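Local coordinates for protein Epf (Streptococcus pyogenes, PDB 4ES8) that acts as a cell-surface adhesin of the bacterium, attaching to cells through an N-terminal domain that contains a carbohydrate-binding module, at residues A87-S92 / S192-K197; S125-D130 / G200-E205; A225-K230 / V311-K316. All coordinates share one frame; numbering follows the deposited sequence. Where two conformers were deposited one is given.

Interaction 1 of 3, residues A87-S92 / S192-K197; sequences ARYKTS and SKVEKK. With ACT (acetate ion), chain E.
Two facing sheets of a beta sandwich, consistent with the carbohydrate-binding module of this adhesin, meet where Tyr89 of strand 84-89 reaches Ser192 and Val194 of strand 186-194. The two short strand segments run nearly parallel, 6° apart, with their axes 8.9 Å from each other, a spacing that side chains rather than backbones must fill. Tyr89 does most of this. Its CG stands anti to the carbonyl carbon (chi1 -62°), from where the ring extends against Val194, whose CG1 sits over one face, offset toward the rim and 3.8 Å from Tyr89 CG, in a CH-pi contact. A beta-branched valine suits the place: CG1 covers the ring while CG2 meets Tyr89 CD2. At the far end Tyr89 OH donates to Ser192 OG over 2.6 Å, the serine oxygen lying at the edge of the ring in its plane. Val99 N donates to the same phenol oxygen, a second partner for this buried hydroxyl. Beyond the strands the contact continues between loops, where Lys197 lays its chain on Thr91, CE 3.3 Å from Thr91 O, and its NZ bonds to Thr93 O. On the other side of strand 84-89, an acetate, probably from the crystallisation liquor, accepts hydrogen bonds at OXT from Arg88 NH1 (3.0 Å) and Lys90 NZ (2.8 Å); Arg88 NE also forms a salt bridge with Asp203 OD1, and Lys90 NZ with Asp201 OD1. Within the sandwich, strand 202-213 pairs with strand 84-89, while strands 97-105 and 127-135 flank strand 186-194, and Tyr89 packs on Tyr97 and Ile127 from these two neighbours.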
ATOM      1  N   ALA A  87      -1.907  -1.930 -23.363  1.00  6.82           N
ATOM      2  CA  ALA A  87      -0.937  -1.443 -24.345  1.00  6.44           C
ATOM      3  C   ALA A  87      -0.996  -2.290 -25.592  1.00 10.09           C
ATOM      4  O   ALA A  87      -1.271  -3.501 -25.513  1.00  8.35           O
ATOM      5  CB  ALA A  87       0.474  -1.482 -23.770  1.00  7.54           C
ATOM      6  N   ARG A  88      -0.725  -1.658 -26.735  1.00  6.47           N
ATOM      7  CA  ARG A  88      -0.666  -2.307 -28.041  1.00  6.56           C
ATOM      8  C   ARG A  88       0.645  -1.919 -28.672  1.00 10.94           C
ATOM      9  O   ARG A  88       0.953  -0.722 -28.746  1.00 10.08           O
ATOM     10  CB  ARG A  88      -1.844  -1.890 -28.935  1.00  9.34           C
ATOM     11  CG  ARG A  88      -1.646  -2.276 -30.407  1.00 10.36           C
ATOM     12  CD  ARG A  88      -2.912  -2.082 -31.226  1.00  9.64           C
ATOM     13  NE  ARG A  88      -3.936  -3.027 -30.816  1.00 10.12           N
ATOM     14  CZ  ARG A  88      -5.207  -2.952 -31.190  1.00 15.03           C
ATOM     15  NH1 ARG A  88      -5.599  -2.020 -32.059  1.00 13.75           N
ATOM     16  NH2 ARG A  88      -6.088  -3.830 -30.739  1.00 11.24           N
ATOM     17  N   TYR A  89       1.431  -2.908 -29.089  1.00  7.27           N
ATOM     18  CA  TYR A  89       2.706  -2.675 -29.801  1.00  6.17           C
ATOM     19  C   TYR A  89       2.474  -2.892 -31.303  1.00 11.41           C
ATOM     20  O   TYR A  89       1.927  -3.932 -31.706  1.00  9.26           O
ATOM     21  CB  TYR A  89       3.809  -3.604 -29.291  1.00  7.04           C
ATOM     22  CG  TYR A  89       4.139  -3.391 -27.837  1.00  7.01           C
ATOM     23  CD1 TYR A  89       3.408  -4.027 -26.833  1.00  8.65           C
ATOM     24  CD2 TYR A  89       5.155  -2.517 -27.454  1.00  7.58           C
ATOM     25  CE1 TYR A  89       3.693  -3.816 -25.484  1.00  7.66           C
ATOM     26  CE2 TYR A  89       5.458  -2.311 -26.113  1.00  8.44           C
ATOM     27  CZ  TYR A  89       4.726  -2.963 -25.132  1.00  9.83           C
ATOM     28  OH  TYR A  89       5.025  -2.759 -23.809  1.00  8.43           O
ATOM     29  N   LYS A  90       2.817  -1.893 -32.119  1.00  9.79           N
ATOM     30  CA  LYS A  90       2.618  -1.964 -33.566  1.00  8.96           C
ATOM     31  C   LYS A  90       3.852  -2.498 -34.261  1.00 11.30           C
ATOM     32  O   LYS A  90       4.943  -2.463 -33.706  1.00 10.63           O
ATOM     33  CB  LYS A  90       2.269  -0.560 -34.135  1.00 10.40           C
ATOM     34  CG  LYS A  90       1.098   0.139 -33.426  1.00 12.72           C
ATOM     35  CD  LYS A  90      -0.252  -0.498 -33.727  1.00 13.29           C
ATOM     36  CE  LYS A  90      -0.700  -0.249 -35.160  1.00 13.73           C
ATOM     37  NZ  LYS A  90      -2.039  -0.869 -35.439  1.00 15.14           N
ATOM     38  N   THR A  91       3.707  -2.910 -35.536  1.00  8.34           N
ATOM     39  CA  THR A  91       4.838  -3.420 -36.302  1.00  7.33           C
ATOM     40  C   THR A  91       5.936  -2.353 -36.497  1.00 13.45           C
ATOM     41  O   THR A  91       7.078  -2.727 -36.746  1.00 15.98           O
ATOM     42  CB  THR A  91       4.391  -3.958 -37.684  1.00 12.59           C
ATOM     43  OG1 THR A  91       3.826  -2.892 -38.430  1.00 12.61           O
ATOM     44  CG2 THR A  91       3.394  -5.091 -37.583  1.00 12.78           C
ATOM     45  N   SER A  92       5.586  -1.052 -36.424  1.00 11.87           N
ATOM     46  CA  SER A  92       6.585   0.013 -36.614  1.00 12.40           C
ATOM     47  C   SER A  92       7.460   0.220 -35.360  1.00 15.35           C
ATOM     48  O   SER A  92       8.440   0.970 -35.422  1.00 15.03           O
ATOM     49  CB  SER A  92       5.898   1.312 -37.004  1.00 14.08           C
ATOM     50  OG  SER A  92       4.967   1.706 -36.017  1.00 15.55           O
ATOM     51  N   SER A 192       5.392  -3.733 -19.536  1.00  5.89           N
ATOM     52  CA  SER A 192       5.463  -4.771 -20.571  1.00  5.44           C
ATOM     53  C   SER A 192       6.517  -4.385 -21.578  1.00  7.95           C
ATOM     54  O   SER A 192       6.938  -3.224 -21.634  1.00  6.30           O
ATOM     55  CB  SER A 192       4.106  -4.986 -21.242  1.00  7.37           C
ATOM     56  OG  SER A 192       3.598  -3.814 -21.856  1.00  7.76           O
ATOM     57  N   LYS A 193       6.975  -5.361 -22.365  1.00  6.84           N
ATOM     58  CA  LYS A 193       7.960  -5.039 -23.372  1.00  7.17           C
ATOM     59  C   LYS A 193       7.945  -6.047 -24.495  1.00  9.63           C
ATOM     60  O   LYS A 193       7.442  -7.164 -24.329  1.00  9.04           O
ATOM     61  CB  LYS A 193       9.362  -4.908 -22.755  1.00 10.16           C
ATOM     62  CG  LYS A 193      10.071  -6.205 -22.457  1.00 11.82           C
ATOM     63  CD  LYS A 193      11.557  -5.919 -22.170  1.00 15.16           C
ATOM     64  CE  LYS A 193      12.284  -7.059 -21.530  1.00 27.30           C
ATOM     65  NZ  LYS A 193      13.668  -6.661 -21.146  1.00 27.78           N
ATOM     66  N   VAL A 194       8.509  -5.627 -25.637  1.00  7.52           N
ATOM     67  CA  VAL A 194       8.770  -6.503 -26.779  1.00  7.29           C
ATOM     68  C   VAL A 194      10.281  -6.519 -26.965  1.00 10.94           C
ATOM     69  O   VAL A 194      10.922  -5.470 -26.835  1.00  9.31           O
ATOM     70  CB  VAL A 194       8.005  -6.101 -28.076  1.00 10.40           C
ATOM     71  CG1 VAL A 194       6.505  -6.329 -27.897  1.00  9.97           C
ATOM     72  CG2 VAL A 194       8.281  -4.659 -28.518  1.00  9.89           C
ATOM     73  N   GLU A 195      10.845  -7.691 -27.288  1.00  9.64           N
ATOM     74  CA  GLU A 195      12.282  -7.852 -27.548  1.00 10.71           C
ATOM     75  C   GLU A 195      12.579  -7.805 -29.020  1.00 16.41           C
ATOM     76  O   GLU A 195      13.716  -7.527 -29.397  1.00 16.30           O
ATOM     77  CB  GLU A 195      12.805  -9.193 -26.994  1.00 12.57           C
ATOM     78  CG  GLU A 195      12.677  -9.329 -25.494  1.00 21.87           C
ATOM     79  CD  GLU A 195      13.860  -8.866 -24.678  1.00 42.79           C
ATOM     80  OE1 GLU A 195      14.656  -8.031 -25.171  1.00 39.85           O
ATOM     81  OE2 GLU A 195      13.987  -9.342 -23.528  1.00 32.37           O
ATOM     82  N   LYS A 196      11.593  -8.158 -29.864  1.00 13.91           N
ATOM     83  CA  LYS A 196      11.813  -8.148 -31.296  1.00 15.11           C
ATOM     84  C   LYS A 196      10.671  -7.396 -31.958  1.00 14.55           C
ATOM     85  O   LYS A 196       9.619  -7.194 -31.352  1.00 12.75           O
ATOM     86  CB  LYS A 196      12.029  -9.561 -31.866  1.00 19.44           C
ATOM     87  CG  LYS A 196      10.850 -10.496 -31.837  1.00 34.36           C
ATOM     88  CD  LYS A 196      11.187 -11.743 -32.658  1.00 42.57           C
ATOM     89  CE  LYS A 196      10.353 -12.925 -32.248  1.00 56.18           C
ATOM     90  NZ  LYS A 196      10.902 -14.208 -32.761  1.00 66.58           N
ATOM     91  N   LYS A 197      10.911  -6.912 -33.169  1.00 11.74           N
ATOM     92  CA  LYS A 197       9.931  -6.136 -33.896  1.00  9.57           C
ATOM     93  C   LYS A 197       8.640  -6.954 -34.099  1.00 11.62           C
ATOM     94  O   LYS A 197       8.697  -8.069 -34.622  1.00 11.35           O
ATOM     95  CB  LYS A 197      10.518  -5.693 -35.238  1.00 12.04           C
ATOM     96  CG  LYS A 197       9.802  -4.510 -35.843  1.00 23.66           C
ATOM     97  CD  LYS A 197      10.677  -3.796 -36.903  1.00 30.04           C
ATOM     98  CE  LYS A 197      10.299  -2.343 -37.076  1.00 37.88           C
ATOM     99  NZ  LYS A 197      11.318  -1.438 -36.472  1.00 47.36           N
TER
HETATM  100  C   ACT E 503      -4.784   1.036 -34.027  1.00 26.59           C
HETATM  101  O   ACT E 503      -4.476   1.798 -34.969  1.00 27.59           O
HETATM  102  OXT ACT E 503      -4.227  -0.079 -33.890  1.00 23.21           O
HETATM  103  CH3 ACT E 503      -5.957   1.449 -33.150  1.00 26.30           C

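Interaction 2 of 3, residues S125-D130 / G200-E205; sequences SGITVD and GDLDVE
Ile127 projects from strand 127-135 into a hollow on strand 202-213 whose walls are Leu202 and Val204 and whose floor is the backbone between them. With chi2 at 180° the isoleucine chain is extended, and the methyl CD1 is its leading bump: it lies 3.6 Å from Leu202 O, 3.8 Å from Asp203 O and 3.9 Å from Val204 CB. Ile127 and Leu202 run alongside one another, pointing opposite ways, whereas Ile127 and Val204 cross obliquely, CG2 of the isoleucine also resting near Val204 CB. The two strand segments belong to opposite sheets of the beta sandwich, their axes 8.6 Å apart and turned by -24°, so branched aliphatic residues are well suited to fill the interval. Deeper along the strands the interlocking thins to a touch of methyls, Val129 CG2 against Val204 CG2 at 4.1 Å. Toward the rim, the two methyls of Leu202 lie about equally far from Ser125 O, in the loop before strand 127-135 (CD1 3.6 Å, CD2 3.7 Å). Gly126 follows with phi 102°, where a CB would be jammed against that same Ser125 O, hence glycine. Ser192 of strand 186-194 touches both Ile127 and Val204.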
ATOM      1  N   SER A 125       1.669 -13.065 -27.713  1.00  6.78           N
ATOM      2  CA  SER A 125       2.929 -13.744 -27.920  0.50  6.43           C
ATOM      3  C   SER A 125       3.996 -12.675 -28.250  1.00  9.74           C
ATOM      4  O   SER A 125       3.744 -11.781 -29.081  1.00  9.66           O
ATOM      5  CB  SER A 125       2.780 -14.746 -29.056  0.50  8.01           C
ATOM      6  OG  SER A 125       4.007 -15.412 -29.270  0.50  6.65           O
ATOM      7  N   GLY A 126       5.130 -12.738 -27.563  1.00  8.51           N
ATOM      8  CA  GLY A 126       6.208 -11.765 -27.775  1.00  7.40           C
ATOM      9  C   GLY A 126       6.262 -10.701 -26.699  1.00 10.70           C
ATOM     10  O   GLY A 126       7.237  -9.958 -26.623  1.00  9.88           O
ATOM     11  N   ILE A 127       5.205 -10.592 -25.879  1.00  7.05           N
ATOM     12  CA  ILE A 127       5.220  -9.596 -24.798  1.00  5.83           C
ATOM     13  C   ILE A 127       5.646 -10.256 -23.489  1.00  8.40           C
ATOM     14  O   ILE A 127       5.168 -11.358 -23.141  1.00  8.84           O
ATOM     15  CB  ILE A 127       3.837  -8.901 -24.634  1.00  7.58           C
ATOM     16  CG1 ILE A 127       3.455  -8.087 -25.912  1.00  8.03           C
ATOM     17  CG2 ILE A 127       3.807  -8.024 -23.364  1.00  7.72           C
ATOM     18  CD1 ILE A 127       2.116  -7.385 -25.825  1.00  9.06           C
ATOM     19  N   THR A 128       6.558  -9.580 -22.753  1.00  7.12           N
ATOM     20  CA  THR A 128       6.940 -10.028 -21.416  1.00  6.18           C
ATOM     21  C   THR A 128       6.513  -8.914 -20.464  1.00  8.06           C
ATOM     22  O   THR A 128       6.310  -7.764 -20.886  1.00  8.01           O
ATOM     23  CB  THR A 128       8.406 -10.434 -21.322  1.00 11.66           C
ATOM     24  OG1 THR A 128       9.215  -9.368 -21.834  1.00  9.31           O
ATOM     25  CG2 THR A 128       8.701 -11.734 -22.116  1.00  9.26           C
ATOM     26  N   VAL A 129       6.244  -9.281 -19.217  1.00  6.27           N
ATOM     27  CA  VAL A 129       5.613  -8.393 -18.254  1.00  5.45           C
ATOM     28  C   VAL A 129       6.367  -8.370 -16.938  1.00  7.52           C
ATOM     29  O   VAL A 129       6.898  -9.396 -16.485  1.00  7.38           O
ATOM     30  CB  VAL A 129       4.148  -8.950 -18.053  1.00  8.39           C
ATOM     31  CG1 VAL A 129       3.393  -8.253 -16.918  1.00  9.02           C
ATOM     32  CG2 VAL A 129       3.340  -8.874 -19.353  1.00  8.53           C
ATOM     33  N   ASP A 130       6.336  -7.201 -16.289  1.00  5.21           N
ATOM     34  CA  ASP A 130       6.900  -7.024 -14.945  1.00  5.38           C
ATOM     35  C   ASP A 130       5.895  -6.234 -14.111  1.00  8.79           C
ATOM     36  O   ASP A 130       5.097  -5.466 -14.669  1.00  7.42           O
ATOM     37  CB  ASP A 130       8.268  -6.305 -14.984  1.00  6.79           C
ATOM     38  CG  ASP A 130       9.065  -6.351 -13.672  1.00  9.38           C
ATOM     39  OD1 ASP A 130       8.684  -7.131 -12.756  1.00  8.75           O
ATOM     40  OD2 ASP A 130      10.046  -5.587 -13.549  1.00 11.69           O
ATOM     41  N   GLY A 200       2.601  -8.118 -36.077  1.00  9.76           N
ATOM     42  CA  GLY A 200       1.196  -7.714 -36.031  1.00  9.19           C
ATOM     43  C   GLY A 200       0.933  -6.983 -34.729  1.00 10.52           C
ATOM     44  O   GLY A 200       1.838  -6.880 -33.900  1.00 10.98           O
ATOM     45  N   ASP A 201      -0.290  -6.475 -34.536  1.00  7.59           N
ATOM     46  CA  ASP A 201      -0.634  -5.795 -33.278  1.00  7.13           C
ATOM     47  C   ASP A 201      -0.469  -6.745 -32.106  1.00  9.90           C
ATOM     48  O   ASP A 201      -1.030  -7.847 -32.131  1.00 10.30           O
ATOM     49  CB  ASP A 201      -2.082  -5.293 -33.298  1.00  8.37           C
ATOM     50  CG  ASP A 201      -2.369  -4.168 -34.257  1.00 13.55           C
ATOM     51  OD1 ASP A 201      -1.402  -3.522 -34.725  1.00 11.67           O
ATOM     52  OD2 ASP A 201      -3.561  -3.923 -34.524  1.00 17.88           O
ATOM     53  N   LEU A 202       0.299  -6.328 -31.089  1.00  7.37           N
ATOM     54  CA  LEU A 202       0.480  -7.169 -29.904  1.00  6.21           C
ATOM     55  C   LEU A 202      -0.135  -6.456 -28.710  1.00  8.36           C
ATOM     56  O   LEU A 202       0.368  -5.395 -28.314  1.00  7.69           O
ATOM     57  CB  LEU A 202       1.972  -7.461 -29.645  1.00  6.18           C
ATOM     58  CG  LEU A 202       2.768  -8.096 -30.792  1.00  8.95           C
ATOM     59  CD1 LEU A 202       4.180  -8.430 -30.323  1.00  7.32           C
ATOM     60  CD2 LEU A 202       2.074  -9.387 -31.355  1.00  9.90           C
ATOM     61  N   ASP A 203      -1.197  -7.040 -28.115  1.00  6.83           N
ATOM     62  CA  ASP A 203      -1.885  -6.410 -26.999  1.00  5.42           C
ATOM     63  C   ASP A 203      -1.647  -7.067 -25.653  1.00  8.02           C
ATOM     64  O   ASP A 203      -1.532  -8.276 -25.563  1.00  7.82           O
ATOM     65  CB  ASP A 203      -3.403  -6.400 -27.235  1.00  5.35           C
ATOM     66  CG  ASP A 203      -3.856  -5.638 -28.459  1.00  8.82           C
ATOM     67  OD1 ASP A 203      -3.026  -4.905 -29.042  1.00 10.04           O
ATOM     68  OD2 ASP A 203      -5.041  -5.774 -28.830  1.00 14.36           O
ATOM     69  N   VAL A 204      -1.621  -6.250 -24.593  1.00  7.03           N
ATOM     70  CA  VAL A 204      -1.486  -6.734 -23.209  1.00  6.03           C
ATOM     71  C   VAL A 204      -2.469  -5.932 -22.373  1.00  8.07           C
ATOM     72  O   VAL A 204      -2.534  -4.709 -22.537  1.00  6.63           O
ATOM     73  CB  VAL A 204      -0.028  -6.703 -22.665  1.00  8.22           C
ATOM     74  CG1 VAL A 204       0.603  -5.294 -22.741  1.00  8.38           C
ATOM     75  CG2 VAL A 204       0.036  -7.271 -21.238  1.00  8.24           C
ATOM     76  N   GLU A 205      -3.238  -6.602 -21.506  1.00  6.26           N
ATOM     77  CA  GLU A 205      -4.269  -5.945 -20.707  0.50  5.71           C
ATOM     78  C   GLU A 205      -4.169  -6.324 -19.237  1.00  8.53           C
ATOM     79  O   GLU A 205      -3.890  -7.484 -18.920  1.00  8.74           O
ATOM     80  CB  GLU A 205      -5.658  -6.343 -21.252  0.50  6.49           C
ATOM     81  CG  GLU A 205      -6.841  -5.719 -20.534  0.50  9.12           C
ATOM     82  CD  GLU A 205      -8.156  -6.313 -20.987  0.50 19.53           C
ATOM     83  OE1 GLU A 205      -8.468  -7.447 -20.557  0.50 12.30           O
ATOM     84  OE2 GLU A 205      -8.870  -5.651 -21.775  0.50 16.92           O
TER

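Interaction 3 of 3, residues A225-K230 / V311-K316; sequences AYVGNK and VGIDPK
The ring of Tyr226 lies on Asp314: one face receives Asp314 CA over its centre, 3.6 Å above the plane, in a CH-pi contact, while Gly312 C lies at the edge, in plane. The carboxylate of Asp314 continues the stack, its plane tilted only 15° from the ring and its CG 3.8 Å from Tyr226 CD2. This is the place where two loops join at the end of the C-terminal, probably fibronectin-like, beta domain, held by a single beta bridge between Tyr226 and Gly312. Gly312 N donates to Ala225 O over 2.9 Å in a nearly straight bond (171° at the hydrogen), and the return bond from Val227 N to Gly312 O is weak. Starting at the bridge residue itself, the chain folds into a type II beta turn, Tyr226 to Asn229, closed by Asn229 N on Tyr226 O; glycine suits position 228, where phi is positive. Tyrosine is apt beside the bridge because its broad ring spans two residues of the other loop: past Asp314 its outer end meets Pro315, whose CD is 3.4 Å from Tyr226 OH. A chi1 of -167° sets Asp314 CG anti to its backbone N, over the CD2 side of the ring. Away from the ring, Val227 CG1 touches Val311 CG1 and Val227 CG2 touches Ile313 CD1. Val311 also packs on Leu285 and Leu291, tying the loop to the body of the domain. The two carboxylate oxygens have different tasks. OD1 accepts from Lys316 N in an Asx turn, met from above the carboxylate plane. Asn229, whose OD1 accepts from Asn231 N, donates through ND2 to a water that in turn donates to Asp314 OD2 at 2.6 Å.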
ATOM      1  N   ALA A 225       0.660  -0.028  35.462  1.00 18.37           N
ATOM      2  CA  ALA A 225      -0.460   0.621  36.113  1.00 18.04           C
ATOM      3  C   ALA A 225      -0.302   0.461  37.607  1.00 20.43           C
ATOM      4  O   ALA A 225       0.041  -0.630  38.068  1.00 19.40           O
ATOM      5  CB  ALA A 225      -1.779   0.006  35.655  1.00 18.98           C
ATOM      6  N   TYR A 226      -0.551   1.539  38.346  1.00 19.32           N
ATOM      7  CA  TYR A 226      -0.476   1.512  39.807  1.00 19.30           C
ATOM      8  C   TYR A 226      -1.792   1.980  40.396  1.00 22.09           C
ATOM      9  O   TYR A 226      -2.432   2.884  39.853  1.00 21.42           O
ATOM     10  CB  TYR A 226       0.693   2.395  40.316  1.00 20.74           C
ATOM     11  CG  TYR A 226       2.043   2.082  39.699  1.00 23.54           C
ATOM     12  CD1 TYR A 226       2.583   0.801  39.762  1.00 25.45           C
ATOM     13  CD2 TYR A 226       2.810   3.084  39.110  1.00 25.27           C
ATOM     14  CE1 TYR A 226       3.834   0.515  39.217  1.00 28.97           C
ATOM     15  CE2 TYR A 226       4.074   2.815  38.582  1.00 26.45           C
ATOM     16  CZ  TYR A 226       4.584   1.530  38.643  1.00 34.97           C
ATOM     17  OH  TYR A 226       5.817   1.257  38.105  1.00 36.61           O
ATOM     18  N   VAL A 227      -2.211   1.363  41.521  1.00 20.61           N
ATOM     19  CA  VAL A 227      -3.453   1.737  42.227  1.00 21.67           C
ATOM     20  C   VAL A 227      -3.468   3.262  42.528  1.00 25.68           C
ATOM     21  O   VAL A 227      -2.435   3.819  42.894  1.00 25.49           O
ATOM     22  CB  VAL A 227      -3.632   0.908  43.530  1.00 26.07           C
ATOM     23  CG1 VAL A 227      -4.087  -0.509  43.218  1.00 25.56           C
ATOM     24  CG2 VAL A 227      -2.345   0.878  44.362  1.00 26.53           C
ATOM     25  N   GLY A 228      -4.604   3.913  42.287  1.00 23.36           N
ATOM     26  CA  GLY A 228      -4.781   5.348  42.512  1.00 24.21           C
ATOM     27  C   GLY A 228      -4.050   6.292  41.570  1.00 30.59           C
ATOM     28  O   GLY A 228      -4.127   7.515  41.748  1.00 32.16           O
ATOM     29  N   ASN A 229      -3.362   5.742  40.539  1.00 25.50           N
ATOM     30  CA  ASN A 229      -2.598   6.514  39.562  1.00 24.24           C
ATOM     31  C   ASN A 229      -3.338   6.547  38.215  1.00 27.60           C
ATOM     32  O   ASN A 229      -3.686   5.495  37.667  1.00 26.92           O
ATOM     33  CB  ASN A 229      -1.194   5.930  39.420  1.00 23.13           C
ATOM     34  CG  ASN A 229      -0.200   6.833  38.710  1.00 38.01           C
ATOM     35  OD1 ASN A 229      -0.513   7.499  37.719  1.00 29.92           O
ATOM     36  ND2 ASN A 229       1.035   6.847  39.186  1.00 29.01           N
ATOM     37  N   LYS A 230      -3.604   7.759  37.702  1.00 22.48           N
ATOM     38  CA  LYS A 230      -4.330   7.961  36.443  1.00 21.68           C
ATOM     39  C   LYS A 230      -3.512   7.583  35.208  1.00 24.13           C
ATOM     40  O   LYS A 230      -4.105   7.282  34.163  1.00 23.28           O
ATOM     41  CB  LYS A 230      -4.756   9.435  36.297  1.00 23.58           C
ATOM     42  CG  LYS A 230      -5.830   9.889  37.293  1.00 40.77           C
ATOM     43  CD  LYS A 230      -6.191  11.381  37.158  1.00 48.11           C
ATOM     44  CE  LYS A 230      -5.110  12.339  37.619  1.00 60.29           C
ATOM     45  NZ  LYS A 230      -4.870  12.265  39.086  1.00 71.82           N
ATOM     46  N   VAL A 311      -2.010  -4.791  37.671  1.00 15.68           N
ATOM     47  CA  VAL A 311      -1.820  -3.526  38.383  1.00 17.24           C
ATOM     48  C   VAL A 311      -0.826  -3.845  39.509  1.00 25.24           C
ATOM     49  O   VAL A 311      -0.913  -4.910  40.117  1.00 24.13           O
ATOM     50  CB  VAL A 311      -3.168  -2.986  38.949  1.00 19.90           C
ATOM     51  CG1 VAL A 311      -2.967  -1.759  39.846  1.00 19.84           C
ATOM     52  CG2 VAL A 311      -4.176  -2.685  37.855  1.00 18.77           C
ATOM     53  N   GLY A 312       0.098  -2.952  39.782  1.00 25.71           N
ATOM     54  CA  GLY A 312       1.034  -3.183  40.876  1.00 27.00           C
ATOM     55  C   GLY A 312       1.014  -2.060  41.888  1.00 32.90           C
ATOM     56  O   GLY A 312       0.137  -1.194  41.862  1.00 30.22           O
ATOM     57  N   ILE A 313       1.960  -2.120  42.821  1.00 35.27           N
ATOM     58  CA  ILE A 313       2.223  -1.099  43.834  1.00 36.36           C
ATOM     59  C   ILE A 313       3.420  -0.313  43.299  1.00 41.44           C
ATOM     60  O   ILE A 313       4.417  -0.930  42.921  1.00 42.40           O
ATOM     61  CB  ILE A 313       2.477  -1.739  45.244  1.00 39.46           C
ATOM     62  CG1 ILE A 313       1.271  -2.596  45.745  1.00 39.57           C
ATOM     63  CG2 ILE A 313       2.928  -0.697  46.291  1.00 40.36           C
ATOM     64  CD1 ILE A 313      -0.122  -1.846  45.967  1.00 42.75           C
ATOM     65  N   ASP A 314       3.303   1.023  43.214  1.00 38.32           N
ATOM     66  CA  ASP A 314       4.355   1.913  42.711  1.00 39.05           C
ATOM     67  C   ASP A 314       5.681   1.651  43.464  1.00 47.11           C
ATOM     68  O   ASP A 314       5.731   1.858  44.680  1.00 47.03           O
ATOM     69  CB  ASP A 314       3.922   3.386  42.840  1.00 40.27           C
ATOM     70  CG  ASP A 314       4.774   4.388  42.077  1.00 45.43           C
ATOM     71  OD1 ASP A 314       5.984   4.116  41.873  1.00 45.56           O
ATOM     72  OD2 ASP A 314       4.250   5.464  41.732  1.00 47.75           O
ATOM     73  N   PRO A 315       6.748   1.164  42.770  1.00 46.30           N
ATOM     74  CA  PRO A 315       8.005   0.851  43.478  1.00 46.57           C
ATOM     75  C   PRO A 315       8.799   2.087  43.931  1.00 50.48           C
ATOM     76  O   PRO A 315       9.920   1.914  44.425  1.00 50.47           O
ATOM     77  CB  PRO A 315       8.793   0.024  42.455  1.00 48.32           C
ATOM     78  CG  PRO A 315       8.304   0.494  41.140  1.00 52.63           C
ATOM     79  CD  PRO A 315       6.851   0.834  41.331  1.00 48.12           C
ATOM     80  N   LYS A 316       8.217   3.318  43.802  1.00 45.96           N
ATOM     81  CA  LYS A 316       8.835   4.579  44.248  1.00 45.28           C
ATOM     82  C   LYS A 316       9.244   4.471  45.733  1.00 47.30           C
ATOM     83  O   LYS A 316       8.620   3.716  46.488  1.00 46.47           O
ATOM     84  CB  LYS A 316       7.901   5.791  44.021  1.00 47.39           C
ATOM     85  CG  LYS A 316       6.591   5.755  44.816  1.00 58.02           C
ATOM     86  CD  LYS A 316       5.816   7.051  44.711  1.00 67.14           C
ATOM     87  CE  LYS A 316       4.559   6.992  45.542  1.00 79.53           C
ATOM     88  NZ  LYS A 316       4.126   8.341  45.986  1.00 90.16           N
TER
HETATM   89  O   HOH W   1       1.711   5.968  41.948  1.00 41.22           O

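Overall arrangement
From the N terminus the chain first lays down 87-92, then 125-130, and returns with 192-197 and 200-205, so the segments of interactions 1 and 2 alternate and the two contacts cross. Interaction 1 closes a loop of about 100 residues and interaction 2 one of about 70, and both bridge the same two sheets of the sandwich. Their centres lie about 7 Å apart, and they touch through the Arg88-Asp203 salt bridge and the backbone pairing of Tyr89 with Leu202. Interaction 3 follows in series, closing a loop of about 80 residues within the C-terminal domain. Its centre is about 71 Å from that of interaction 1, on the opposite side of the chain's centre.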